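Local coordinates for particle-associated glycoside hydrolase (Acinetobacter phage Fri1, PDB 6C72), which is a trimeric tailspike glycosidase that depolymerises the capsular polysaccharide of Acinetobacter baumannii, probably to open the way for phage entry, at residues 20-25 against 44-49; 152-157 against 171-176; 186-191 against 221-226; 410-415 against 436-441; 492-497 against 573-578. All blocks are in the same frame, centred on the assembly; numbering follows the deposited sequence.

Contact 1. Residues 20-25 against 44-49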
# COMPACT_ATOMS: atom_id res chain seq x y z
N GLN A 20 46.09 -8.63 32.73
CA GLN A 20 44.94 -7.89 33.22
C GLN A 20 45.44 -6.63 33.91
O GLN A 20 46.15 -6.72 34.92
CB GLN A 20 44.10 -8.72 34.20
CG GLN A 20 42.70 -8.15 34.51
CD GLN A 20 41.88 -8.97 35.53
OE1 GLN A 20 42.22 -10.10 35.89
NE2 GLN A 20 40.81 -8.36 36.02
N VAL A 21 45.11 -5.46 33.37
CA VAL A 21 45.50 -4.19 33.96
C VAL A 21 44.24 -3.36 34.20
O VAL A 21 43.14 -3.75 33.83
CB VAL A 21 46.53 -3.42 33.11
CG1 VAL A 21 47.82 -4.21 33.02
CG2 VAL A 21 45.98 -3.15 31.73
N ASP A 22 44.42 -2.22 34.87
CA ASP A 22 43.29 -1.41 35.33
C ASP A 22 42.94 -0.25 34.41
O ASP A 22 41.89 0.37 34.60
CB ASP A 22 43.55 -0.90 36.76
CG ASP A 22 44.78 0.00 36.86
OD1 ASP A 22 45.43 0.26 35.83
OD2 ASP A 22 45.10 0.43 37.99
N SER A 23 43.78 0.06 33.42
CA SER A 23 43.54 1.20 32.55
C SER A 23 44.45 1.10 31.34
O SER A 23 45.37 0.27 31.30
CB SER A 23 43.75 2.54 33.27
OG SER A 23 45.12 2.72 33.57
N VAL A 24 44.21 1.98 30.36
CA VAL A 24 45.08 2.06 29.19
C VAL A 24 46.46 2.57 29.59
O VAL A 24 47.48 2.08 29.09
CB VAL A 24 44.43 2.94 28.10
CG1 VAL A 24 45.48 3.47 27.15
CG2 VAL A 24 43.39 2.15 27.31
N ASN A 25 46.52 3.53 30.51
CA ASN A 25 47.82 4.03 30.96
C ASN A 25 48.65 2.90 31.56
O ASN A 25 49.87 2.86 31.37
CB ASN A 25 47.65 5.17 31.97
CG ASN A 25 47.24 6.47 31.30
OD1 ASN A 25 47.38 6.63 30.08
ND2 ASN A 25 46.75 7.42 32.09
N TYR A 44 39.05 2.09 30.57
CA TYR A 44 39.96 2.95 29.83
C TYR A 44 40.71 3.87 30.79
O TYR A 44 41.94 3.82 30.88
CB TYR A 44 39.22 3.76 28.77
CG TYR A 44 40.14 4.37 27.73
CD1 TYR A 44 40.89 5.50 28.00
CD2 TYR A 44 40.25 3.80 26.47
CE1 TYR A 44 41.72 6.04 27.05
CE2 TYR A 44 41.06 4.33 25.52
CZ TYR A 44 41.79 5.45 25.81
OH TYR A 44 42.60 5.98 24.84
N VAL A 45 39.98 4.71 31.52
CA VAL A 45 40.55 5.50 32.61
C VAL A 45 40.34 4.76 33.93
O VAL A 45 39.22 4.35 34.25
CB VAL A 45 39.93 6.91 32.66
CG1 VAL A 45 40.41 7.65 33.90
CG2 VAL A 45 40.30 7.68 31.41
N ALA A 46 41.42 4.60 34.69
CA ALA A 46 41.39 3.75 35.88
C ALA A 46 40.29 4.18 36.84
O ALA A 46 40.14 5.36 37.15
CB ALA A 46 42.75 3.78 36.58
N GLY A 47 39.52 3.19 37.30
CA GLY A 47 38.49 3.38 38.30
C GLY A 47 37.15 3.88 37.80
O GLY A 47 36.24 4.10 38.62
N THR A 48 36.97 4.04 36.48
CA THR A 48 35.69 4.53 35.98
C THR A 48 34.72 3.41 35.65
O THR A 48 33.50 3.65 35.63
CB THR A 48 35.86 5.40 34.71
OG1 THR A 48 36.39 4.62 33.63
CG2 THR A 48 36.77 6.59 34.98
N GLY A 49 35.21 2.21 35.37
CA GLY A 49 34.33 1.12 34.99
C GLY A 49 33.85 1.16 33.55
O GLY A 49 33.04 0.30 33.16
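Val24 sets one methyl, CG2, over a face of the Tyr44 ring, and the contact is built round this CH-pi pair. CG2 lies 3.7 Å from the centroid of the Tyr44 ring and 15° off its normal, shifted slightly toward the rim, where Tyr44 CD2 is the closest atom. The two side chains cross obliquely; Tyr44 CB starts away from 20-25, but CG is anti to the backbone N (chi1 -164°), and the ring ends up nearer, beneath Val24 CG2. The backbones of the same two residues are joined as well: Val24 N donates to Tyr44 O at 3.0 Å. Next to that bond, Ser23 CB rests 3.3 Å from Tyr44 O and 3.7 Å from Ala46 CB. Ala46 and Gly47 form the middle of a type II turn from Val45 to Thr48, in which Val45 O receives both the N and the OG1 of Thr48. Ser23 OG, at the N-cap of helix 24-27, accepts from Ala26 N. Val24 and Tyr44 are thus joined twice, by a backbone hydrogen bond and by a methyl over the ring face, while the hydroxyl at the far end of the ring is held separately by Gly67 O.

Contact 2. Residues 152-157 against 171-176. With ZN (zinc ion), chain O.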
# COMPACT_ATOMS: atom_id res chain seq x y z
N ASP A 152 18.15 5.05 29.24
CA ASP A 152 18.26 5.14 30.68
C ASP A 152 17.48 3.98 31.30
O ASP A 152 16.73 3.26 30.63
CB ASP A 152 17.77 6.50 31.18
CG ASP A 152 18.48 6.93 32.48
OD1 ASP A 152 19.21 6.11 33.07
OD2 ASP A 152 18.35 8.11 32.88
N SER A 153 17.70 3.77 32.59
CA SER A 153 17.09 2.64 33.27
C SER A 153 15.56 2.75 33.25
O SER A 153 15.00 3.84 33.33
CB SER A 153 17.60 2.56 34.70
OG SER A 153 17.17 3.70 35.41
N PHE A 154 14.90 1.61 33.08
CA PHE A 154 13.45 1.52 33.12
C PHE A 154 13.05 0.63 34.29
O PHE A 154 13.44 -0.54 34.35
CB PHE A 154 12.88 0.97 31.82
CG PHE A 154 11.39 0.88 31.81
CD1 PHE A 154 10.61 1.99 31.51
CD2 PHE A 154 10.76 -0.32 32.10
CE1 PHE A 154 9.23 1.91 31.51
CE2 PHE A 154 9.39 -0.42 32.09
CZ PHE A 154 8.61 0.71 31.80
N VAL A 155 12.29 1.19 35.23
CA VAL A 155 11.77 0.47 36.38
C VAL A 155 10.25 0.64 36.39
O VAL A 155 9.75 1.75 36.61
CB VAL A 155 12.40 0.95 37.70
CG1 VAL A 155 11.77 0.22 38.91
CG2 VAL A 155 13.91 0.76 37.67
N SER A 156 9.52 -0.45 36.19
CA SER A 156 8.07 -0.36 36.11
C SER A 156 7.46 -0.06 37.49
O SER A 156 8.08 -0.24 38.54
CB SER A 156 7.51 -1.66 35.55
OG SER A 156 7.76 -2.73 36.44
N VAL A 157 6.21 0.42 37.46
CA VAL A 157 5.43 0.71 38.66
C VAL A 157 4.18 -0.15 38.64
O VAL A 157 3.60 -0.39 37.57
CB VAL A 157 5.02 2.20 38.72
CG1 VAL A 157 4.09 2.46 39.90
CG2 VAL A 157 6.23 3.12 38.75
N GLN A 171 0.76 1.06 35.40
CA GLN A 171 2.18 1.12 35.09
C GLN A 171 2.45 2.49 34.47
O GLN A 171 2.17 2.74 33.31
CB GLN A 171 2.58 -0.02 34.17
CG GLN A 171 4.06 -0.36 34.27
CD GLN A 171 4.92 0.83 33.94
OE1 GLN A 171 5.48 1.48 34.83
NE2 GLN A 171 5.00 1.17 32.65
N THR A 172 2.99 3.40 35.28
CA THR A 172 3.13 4.79 34.87
C THR A 172 4.51 5.13 34.35
O THR A 172 4.70 6.23 33.84
CB THR A 172 2.79 5.73 36.04
OG1 THR A 172 3.57 5.38 37.20
CG2 THR A 172 1.29 5.65 36.38
N ALA A 173 5.48 4.22 34.46
CA ALA A 173 6.83 4.52 34.01
C ALA A 173 6.94 4.42 32.49
O ALA A 173 6.36 3.53 31.87
CB ALA A 173 7.84 3.58 34.67
N THR A 174 7.66 5.37 31.88
CA THR A 174 7.90 5.36 30.44
C THR A 174 9.40 5.43 30.18
O THR A 174 10.16 5.96 30.99
CB THR A 174 7.21 6.53 29.73
OG1 THR A 174 7.66 7.76 30.29
CG2 THR A 174 5.70 6.42 29.87
N TYR A 175 9.81 4.90 29.03
CA TYR A 175 11.23 4.83 28.71
C TYR A 175 11.83 6.23 28.59
O TYR A 175 11.16 7.19 28.23
CB TYR A 175 11.48 4.05 27.41
CG TYR A 175 11.34 4.87 26.14
CD1 TYR A 175 10.11 5.09 25.56
CD2 TYR A 175 12.46 5.44 25.53
CE1 TYR A 175 9.98 5.83 24.40
CE2 TYR A 175 12.35 6.19 24.35
CZ TYR A 175 11.10 6.37 23.78
OH TYR A 175 10.96 7.11 22.62
N LYS A 176 13.12 6.33 28.88
CA LYS A 176 13.81 7.60 28.81
C LYS A 176 15.15 7.38 28.14
O LYS A 176 15.81 6.36 28.37
CB LYS A 176 13.99 8.22 30.22
CG LYS A 176 14.63 9.59 30.20
CD LYS A 176 14.45 10.37 31.51
CE LYS A 176 15.45 9.95 32.58
NZ LYS A 176 14.95 10.33 33.94
ZN ZN O . 19.74 7.38 34.96
O HOH W 1 14.37 4.03 30.10
O HOH W 2 12.45 5.45 32.39
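Gln171 folds its amide back onto its own chain and, with the same oxygen, reaches the opposing segment: OE1 accepts from Val157 N at 2.9 Å and from Ala173 N at 2.8 Å, the two donors approaching opposite faces of the amide plane. NE2 completes the loop by donating to Ala173 O at 2.8 Å, almost straight, in the amide plane and on a carbonyl lone pair. One side-chain amide thus grips both the N-H and the C=O of Ala173, much as a peptide group would. The bend at chi2 (-58°) puts CD where this is possible. Phe154 comes tip to tip with Gln171, and its ring edge faces the backbone beyond, with Phe154 CE1 3.3 Å from Ala173 O; Ala173 CB in turn touches CE1. The two segments run antiparallel as the arms of an excursion that carries helix 160-165 out between strands 145-148 and 179-182 of the parallel beta-helix. Neighbouring subunits meet here, since Lys142 of the second subunit bonds to Ser156 OG and Asn195 of the second subunit to Gln171 O. At the base of the arms Asp152 N donates to Lys176 O at 2.8 Å. The Asp152 carboxylate holds a zinc ion, OD1 at 2.3 Å and, longer, OD2 at 2.6 Å. Lys176 lies alongside Asp152, pointing the same way, but its NZ stays 4.2 Å from Asp152 OD2, too far for a salt bridge, although its charge may still be felt by the metal-bound carboxylate.

Contact 3. Residues 186-191 against 221-226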
# COMPACT_ATOMS: atom_id res chain seq x y z
N GLY A 186 28.08 24.92 15.71
CA GLY A 186 26.77 25.29 15.23
C GLY A 186 26.31 24.63 13.95
O GLY A 186 25.25 25.00 13.43
N SER A 187 27.04 23.65 13.43
CA SER A 187 26.72 23.06 12.14
C SER A 187 25.70 21.94 12.29
O SER A 187 24.49 22.19 12.20
CB SER A 187 28.00 22.57 11.45
OG SER A 187 28.78 21.76 12.31
N GLN A 188 26.16 20.71 12.51
CA GLN A 188 25.25 19.58 12.69
C GLN A 188 25.85 18.60 13.68
O GLN A 188 27.05 18.65 13.97
CB GLN A 188 24.93 18.87 11.36
CG GLN A 188 26.07 18.06 10.77
CD GLN A 188 27.15 18.94 10.16
OE1 GLN A 188 26.85 19.88 9.43
NE2 GLN A 188 28.41 18.61 10.43
N VAL A 189 25.00 17.71 14.21
CA VAL A 189 25.51 16.67 15.09
C VAL A 189 26.04 15.50 14.27
O VAL A 189 27.19 15.06 14.45
CB VAL A 189 24.42 16.19 16.08
CG1 VAL A 189 24.99 15.13 17.02
CG2 VAL A 189 23.84 17.35 16.87
N TYR A 190 25.22 15.00 13.34
CA TYR A 190 25.48 13.77 12.60
C TYR A 190 25.32 14.05 11.10
O TYR A 190 24.20 14.16 10.60
CB TYR A 190 24.52 12.68 13.06
CG TYR A 190 24.95 11.26 12.72
CD1 TYR A 190 26.29 10.94 12.51
CD2 TYR A 190 23.99 10.24 12.59
CE1 TYR A 190 26.68 9.64 12.22
CE2 TYR A 190 24.36 8.94 12.29
CZ TYR A 190 25.70 8.64 12.11
OH TYR A 190 26.07 7.34 11.81
N LEU A 191 26.43 14.18 10.39
CA LEU A 191 26.42 14.44 8.95
C LEU A 191 26.60 13.14 8.18
O LEU A 191 27.55 12.39 8.42
CB LEU A 191 27.52 15.44 8.58
CG LEU A 191 27.73 15.73 7.09
CD1 LEU A 191 26.52 16.41 6.47
CD2 LEU A 191 29.01 16.54 6.88
N GLY A 221 20.29 18.36 13.65
CA GLY A 221 20.58 17.10 14.30
C GLY A 221 21.19 16.13 13.32
O GLY A 221 22.41 15.91 13.32
N ILE A 222 20.36 15.55 12.46
CA ILE A 222 20.80 14.65 11.40
C ILE A 222 20.66 15.39 10.09
O ILE A 222 19.56 15.84 9.74
CB ILE A 222 19.99 13.34 11.38
CG1 ILE A 222 19.94 12.69 12.76
CG2 ILE A 222 20.59 12.37 10.34
CD1 ILE A 222 18.98 11.53 12.85
N LYS A 223 21.77 15.55 9.38
CA LYS A 223 21.80 16.07 8.02
C LYS A 223 22.22 14.94 7.10
O LYS A 223 23.33 14.41 7.24
CB LYS A 223 22.76 17.26 7.89
CG LYS A 223 22.89 17.78 6.48
CD LYS A 223 23.80 19.01 6.34
CE LYS A 223 23.86 19.39 4.85
NZ LYS A 223 24.79 20.52 4.49
N ILE A 224 21.34 14.56 6.18
CA ILE A 224 21.55 13.38 5.34
C ILE A 224 21.82 13.83 3.91
O ILE A 224 20.97 14.48 3.28
CB ILE A 224 20.35 12.43 5.40
CG1 ILE A 224 20.14 11.93 6.83
CG2 ILE A 224 20.58 11.26 4.46
CD1 ILE A 224 18.89 11.03 6.98
N ILE A 225 23.01 13.51 3.41
CA ILE A 225 23.32 13.60 1.99
C ILE A 225 23.47 12.22 1.37
O ILE A 225 23.24 12.08 0.16
CB ILE A 225 24.60 14.43 1.74
CG1 ILE A 225 24.64 15.66 2.64
CG2 ILE A 225 24.74 14.85 0.27
CD1 ILE A 225 25.94 16.44 2.49
N GLY A 226 23.82 11.20 2.15
CA GLY A 226 24.05 9.87 1.65
C GLY A 226 22.77 9.09 1.44
O GLY A 226 21.67 9.65 1.34
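Tyr190 beside Ile222, then Leu191 beside Lys223, are parallel bridges between strands 188-192 and 220-224, neighbouring coils on the wall of the beta-helix. Three backbone bonds join them. Gly221 O takes Tyr190 N at 3.0 Å and also a weak bond from Val189 N at 3.3 Å; Lys223 N then donates to Tyr190 O at 3.1 Å. Both chains turn a corner just here, at 189-190 and at 221, and the two-donor grip on Gly221 O falls on that bend. Past it, side chains alternate between the two faces. Leu191 and Lys223 share one face and lie side by side, pointing the same way. All four Lys223 torsions are extended, chi1 176° placing CG anti to the backbone N, and the aliphatic chain runs past Leu191 with its CD 3.8 Å from Leu191 CD1. The same methyl touches Ile225 CD1 at 4.0 Å. Lys223 NZ carries on across the subunit boundary to Asn164 OD1 of the third subunit, whose Glu160 and Asn164 also bond the amide of Gln188. On the other face, Tyr190 and Ile222 start together but the Tyr190 ring leads away from its partner; both pack on Met206 of strand 204-207, and Tyr190 OH bonds to Gly200 O. An apolar interior of stacked residues, an outer face of mixed polar and apolar side chains packed on a sister subunit and in-register parallel strands between them are hallmarks of the trimeric beta-helical tailspikes of phages.

Contact 4. Residues 410-415 against 436-441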
# COMPACT_ATOMS: atom_id res chain seq x y z
N GLY A 410 -13.70 24.99 9.28
CA GLY A 410 -13.71 24.86 7.83
C GLY A 410 -13.03 23.61 7.33
O GLY A 410 -12.31 22.91 8.05
N PHE A 411 -13.26 23.31 6.06
CA PHE A 411 -12.52 22.20 5.45
C PHE A 411 -11.12 22.64 5.05
O PHE A 411 -10.15 21.89 5.21
CB PHE A 411 -13.28 21.65 4.24
CG PHE A 411 -12.49 20.65 3.44
CD1 PHE A 411 -12.47 19.32 3.80
CD2 PHE A 411 -11.80 21.04 2.30
CE1 PHE A 411 -11.77 18.40 3.06
CE2 PHE A 411 -11.09 20.13 1.56
CZ PHE A 411 -11.06 18.80 1.94
N SER A 412 -10.99 23.86 4.53
CA SER A 412 -9.72 24.34 4.02
C SER A 412 -9.74 25.85 4.02
O SER A 412 -10.79 26.48 4.18
CB SER A 412 -9.44 23.79 2.61
OG SER A 412 -10.45 24.21 1.70
N TYR A 413 -8.56 26.43 3.87
CA TYR A 413 -8.40 27.86 3.72
C TYR A 413 -7.71 28.11 2.39
O TYR A 413 -6.68 27.49 2.10
CB TYR A 413 -7.58 28.45 4.88
CG TYR A 413 -7.00 29.81 4.57
CD1 TYR A 413 -7.80 30.95 4.53
CD2 TYR A 413 -5.64 29.94 4.29
CE1 TYR A 413 -7.26 32.19 4.23
CE2 TYR A 413 -5.09 31.17 3.98
CZ TYR A 413 -5.90 32.29 3.96
OH TYR A 413 -5.34 33.51 3.65
N ASN A 414 -8.30 28.97 1.55
CA ASN A 414 -7.62 29.48 0.36
C ASN A 414 -7.15 28.35 -0.56
O ASN A 414 -6.11 28.45 -1.21
CB ASN A 414 -6.43 30.37 0.76
CG ASN A 414 -5.94 31.26 -0.36
OD1 ASN A 414 -6.72 31.71 -1.21
ND2 ASN A 414 -4.63 31.51 -0.38
N THR A 415 -7.91 27.25 -0.60
CA THR A 415 -7.51 26.06 -1.34
C THR A 415 -8.36 25.89 -2.60
O THR A 415 -9.54 26.25 -2.63
CB THR A 415 -7.62 24.83 -0.43
OG1 THR A 415 -6.77 25.04 0.70
CG2 THR A 415 -7.18 23.57 -1.13
N ASN A 436 -16.89 28.00 0.47
CA ASN A 436 -15.67 27.29 0.10
C ASN A 436 -15.84 26.73 -1.31
O ASN A 436 -16.58 25.76 -1.51
CB ASN A 436 -15.36 26.16 1.08
CG ASN A 436 -13.97 25.59 0.86
OD1 ASN A 436 -13.41 25.73 -0.23
ND2 ASN A 436 -13.39 24.96 1.88
N ILE A 437 -15.07 27.28 -2.25
CA ILE A 437 -15.18 26.89 -3.65
C ILE A 437 -14.83 25.42 -3.86
O ILE A 437 -15.27 24.82 -4.85
CB ILE A 437 -14.28 27.81 -4.50
CG1 ILE A 437 -14.57 27.63 -5.99
CG2 ILE A 437 -12.78 27.59 -4.14
CD1 ILE A 437 -13.89 28.64 -6.86
N VAL A 438 -14.07 24.81 -2.94
CA VAL A 438 -13.75 23.39 -3.05
C VAL A 438 -15.03 22.57 -3.16
O VAL A 438 -15.08 21.55 -3.87
CB VAL A 438 -12.89 22.93 -1.86
CG1 VAL A 438 -12.77 21.40 -1.80
CG2 VAL A 438 -11.51 23.57 -1.89
N ALA A 439 -16.10 23.00 -2.48
CA ALA A 439 -17.34 22.25 -2.53
C ALA A 439 -17.96 22.22 -3.92
O ALA A 439 -18.73 21.30 -4.21
CB ALA A 439 -18.34 22.83 -1.52
N THR A 440 -17.63 23.17 -4.79
CA THR A 440 -18.14 23.15 -6.16
C THR A 440 -17.15 22.55 -7.15
O THR A 440 -17.48 22.41 -8.32
CB THR A 440 -18.52 24.57 -6.63
OG1 THR A 440 -17.34 25.34 -6.90
CG2 THR A 440 -19.36 25.30 -5.59
N GLN A 441 -15.96 22.18 -6.70
CA GLN A 441 -14.90 21.69 -7.56
C GLN A 441 -14.65 20.20 -7.41
O GLN A 441 -14.50 19.50 -8.40
CB GLN A 441 -13.59 22.43 -7.28
CG GLN A 441 -13.62 23.90 -7.58
CD GLN A 441 -12.33 24.56 -7.13
OE1 GLN A 441 -11.70 24.12 -6.16
NE2 GLN A 441 -11.93 25.61 -7.83
O HOH W 3 -14.45 25.40 4.31
O HOH W 4 -10.72 26.54 0.37
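Ser412 and Asn436 meet through their side chains: Asn436 ND2 donates to Ser412 OG at 3.0 Å, close to straight and in the plane of the amide. Asn436 CG is anti to its backbone N (chi1 -169°); the amide spans a gap where the CA atoms of Ser412 and Asn436 are 7.7 Å apart. The firm part of the contact is Val438. Its CG2 presses to within 3.4 Å of Thr415 O, and its CG1 meets Phe411 CE2 at 4.0 Å, the two side chains crossing at about a right angle. Phe411 is embedded further, stacked on Phe433 and edge-to-face with Phe398. Around Asn436 the packing gives way to water. One water accepts from both Asn436 ND2, at 2.7 Å, and Phe411 N. A second accepts from Ser412 OG and Thr415 N while donating to Asn436 OD1 at 2.9 Å; it thereby ties these three groups together, alongside the direct ND2 to OG bond. Exposed Ile437 adds little beyond a brush of CG2 against Thr415 O. No other chain of the assembly touches either segment. Asn436 OD1 also receives Val438 N at 2.9 Å, from above its carbonyl plane, so the residue that spans the gap also forms an Asx turn capping the short, weakly bonded helix 438-441, here lying among the last strands of the beta-helix.

Contact 5. Residues 492-497 against 573-578. With ZN (zinc ion), chain L; ZN (zinc ion), chain G.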
# COMPACT_ATOMS: atom_id res chain seq x y z
N ASN A 492 -25.54 22.27 -36.89
CA ASN A 492 -25.68 23.69 -37.21
C ASN A 492 -25.47 23.86 -38.70
O ASN A 492 -24.52 23.29 -39.26
CB ASN A 492 -24.67 24.50 -36.39
CG ASN A 492 -24.70 25.99 -36.71
OD1 ASN A 492 -24.59 26.40 -37.87
ND2 ASN A 492 -24.80 26.82 -35.67
N PHE A 493 -26.34 24.62 -39.35
CA PHE A 493 -26.22 24.86 -40.79
C PHE A 493 -26.25 26.35 -41.07
O PHE A 493 -27.16 27.06 -40.62
CB PHE A 493 -27.31 24.17 -41.59
CG PHE A 493 -27.07 22.72 -41.77
CD1 PHE A 493 -26.18 22.27 -42.71
CD2 PHE A 493 -27.70 21.81 -40.94
CE1 PHE A 493 -25.92 20.93 -42.84
CE2 PHE A 493 -27.45 20.46 -41.07
CZ PHE A 493 -26.57 20.01 -42.00
N ASN A 494 -25.29 26.80 -41.86
CA ASN A 494 -25.23 28.16 -42.35
C ASN A 494 -25.78 28.12 -43.77
O ASN A 494 -25.10 27.67 -44.69
CB ASN A 494 -23.79 28.66 -42.32
CG ASN A 494 -23.66 30.08 -42.79
OD1 ASN A 494 -24.62 30.84 -42.78
ND2 ASN A 494 -22.48 30.43 -43.28
N LEU A 495 -27.03 28.57 -43.95
CA LEU A 495 -27.69 28.49 -45.24
C LEU A 495 -27.54 29.80 -46.02
O LEU A 495 -27.72 30.89 -45.48
CB LEU A 495 -29.18 28.18 -45.08
CG LEU A 495 -29.56 26.85 -44.41
CD1 LEU A 495 -31.05 26.62 -44.46
CD2 LEU A 495 -28.82 25.69 -45.08
N ASP A 496 -27.25 29.67 -47.31
CA ASP A 496 -27.25 30.79 -48.23
C ASP A 496 -28.43 30.60 -49.19
O ASP A 496 -29.31 29.77 -48.95
CB ASP A 496 -25.89 30.88 -48.92
CG ASP A 496 -25.46 29.57 -49.54
OD1 ASP A 496 -26.25 28.96 -50.28
OD2 ASP A 496 -24.33 29.12 -49.26
N LEU A 497 -28.43 31.35 -50.30
CA LEU A 497 -29.59 31.33 -51.19
C LEU A 497 -29.61 30.14 -52.14
O LEU A 497 -30.64 29.91 -52.78
CB LEU A 497 -29.68 32.61 -52.01
CG LEU A 497 -29.72 33.87 -51.16
CD1 LEU A 497 -29.95 35.12 -52.05
CD2 LEU A 497 -30.77 33.74 -50.06
N SER A 573 -29.11 37.53 -44.50
CA SER A 573 -29.01 37.84 -43.08
C SER A 573 -29.67 36.77 -42.22
O SER A 573 -29.30 36.60 -41.06
CB SER A 573 -29.63 39.21 -42.79
OG SER A 573 -31.03 39.19 -43.05
N ALA A 574 -30.62 36.04 -42.78
CA ALA A 574 -31.30 34.98 -42.04
C ALA A 574 -30.71 33.65 -42.49
O ALA A 574 -31.25 32.94 -43.34
CB ALA A 574 -32.80 35.06 -42.27
N ASN A 575 -29.58 33.29 -41.87
CA ASN A 575 -28.75 32.20 -42.36
C ASN A 575 -28.50 31.07 -41.36
O ASN A 575 -28.10 29.98 -41.79
CB ASN A 575 -27.38 32.72 -42.82
CG ASN A 575 -26.68 33.47 -41.73
OD1 ASN A 575 -27.29 34.29 -41.05
ND2 ASN A 575 -25.41 33.15 -41.51
N THR A 576 -28.65 31.30 -40.06
CA THR A 576 -28.27 30.30 -39.07
C THR A 576 -29.48 29.45 -38.69
O THR A 576 -30.43 29.94 -38.07
CB THR A 576 -27.67 30.94 -37.83
OG1 THR A 576 -26.57 31.77 -38.21
CG2 THR A 576 -27.19 29.88 -36.88
N PHE A 577 -29.41 28.16 -38.99
CA PHE A 577 -30.48 27.23 -38.69
C PHE A 577 -29.94 26.03 -37.94
O PHE A 577 -28.81 25.59 -38.17
CB PHE A 577 -31.19 26.79 -39.98
CG PHE A 577 -31.95 27.90 -40.66
CD1 PHE A 577 -31.30 28.78 -41.53
CD2 PHE A 577 -33.32 28.06 -40.44
CE1 PHE A 577 -32.00 29.81 -42.15
CE2 PHE A 577 -34.03 29.07 -41.07
CZ PHE A 577 -33.37 29.94 -41.93
N ILE A 578 -30.73 25.51 -37.01
CA ILE A 578 -30.43 24.27 -36.31
C ILE A 578 -31.29 23.17 -36.91
O ILE A 578 -32.50 23.36 -37.12
CB ILE A 578 -30.68 24.39 -34.80
CG1 ILE A 578 -29.93 25.60 -34.19
CG2 ILE A 578 -30.33 23.08 -34.12
CD1 ILE A 578 -28.39 25.53 -34.22
ZN ZN L . -27.25 35.61 -39.39
ZN ZN G . -23.83 27.37 -50.26
O HOH W 5 -24.75 30.67 -39.90
O HOH W 6 -25.45 26.07 -51.04
O HOH W 7 -23.32 26.77 -47.94
O HOH W 8 -25.16 35.24 -38.49
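Phe493 and Phe577 form an antiparallel hydrogen-bonded pair, N to O both ways (2.9 Å from Phe493 N to Phe577 O, 3.0 Å from Phe577 N to Phe493 O), in strands 492-494 and 576-578, whose directions differ by 152°. Leu495 N continues the pairing with a 2.8 Å bond to Asn575 O, just past the end of strand 492-494 and just before strand 576-578. Over this backbone the side chains sort by face. Leu495 reaches across to Phe577 at about a right angle, its CD1 3.6 Å from Phe577 CD1, and both rest on Val556 of strand 556-561. Asn492 and Thr576 lie on the opposite face, where Asn492 ND2 bonds Asp483 O of the second subunit. Asn575 is the polar centre. With chi1 at 57°, its CG sits between the backbone N and carbonyl carbon, and the amide is shared: ND2 donates to Asn494 OD1 at 2.8 Å, rising 37° out of the plane of that carbonyl, while Asn575 OD1 binds a zinc ion at 2.1 Å. Asp519, Thr521 and Ser573 belong to the same metal site, and Asp519 OD2 also receives Thr576 N. A separate zinc is held by Asp496 OD2 and two waters. Since the metal draws electron density through Asn575 OD1, the N-H groups on ND2 are probably made more acidic, which would strengthen the bond to Asn494 OD1; Asn494 thus appears to be a second-shell residue that, together with the metal bond, helps set the rotation of the Asn575 amide.

The five contacts follow one another along the chain without nesting, and they sample the long axis of the tailspike: centres of contacts 1 and 5 are 107 Å apart. Contact 1 belongs to the N-terminal region, contacts 2, 3 and 4 to the beta-helix, and contact 5 to the C-terminal sheet domain. None touches another; the closest two, contacts 2 and 3, have nearest atoms about 13 Å apart. Zinc is bound directly at contacts 2 and 5, at separate sites, the contact centres lying 89 Å apart. Contacts 2 and 5, and contact 1 at one residue, touch the second subunit, contact 3 the third, whereas contact 4 touches no other chain of the assembly.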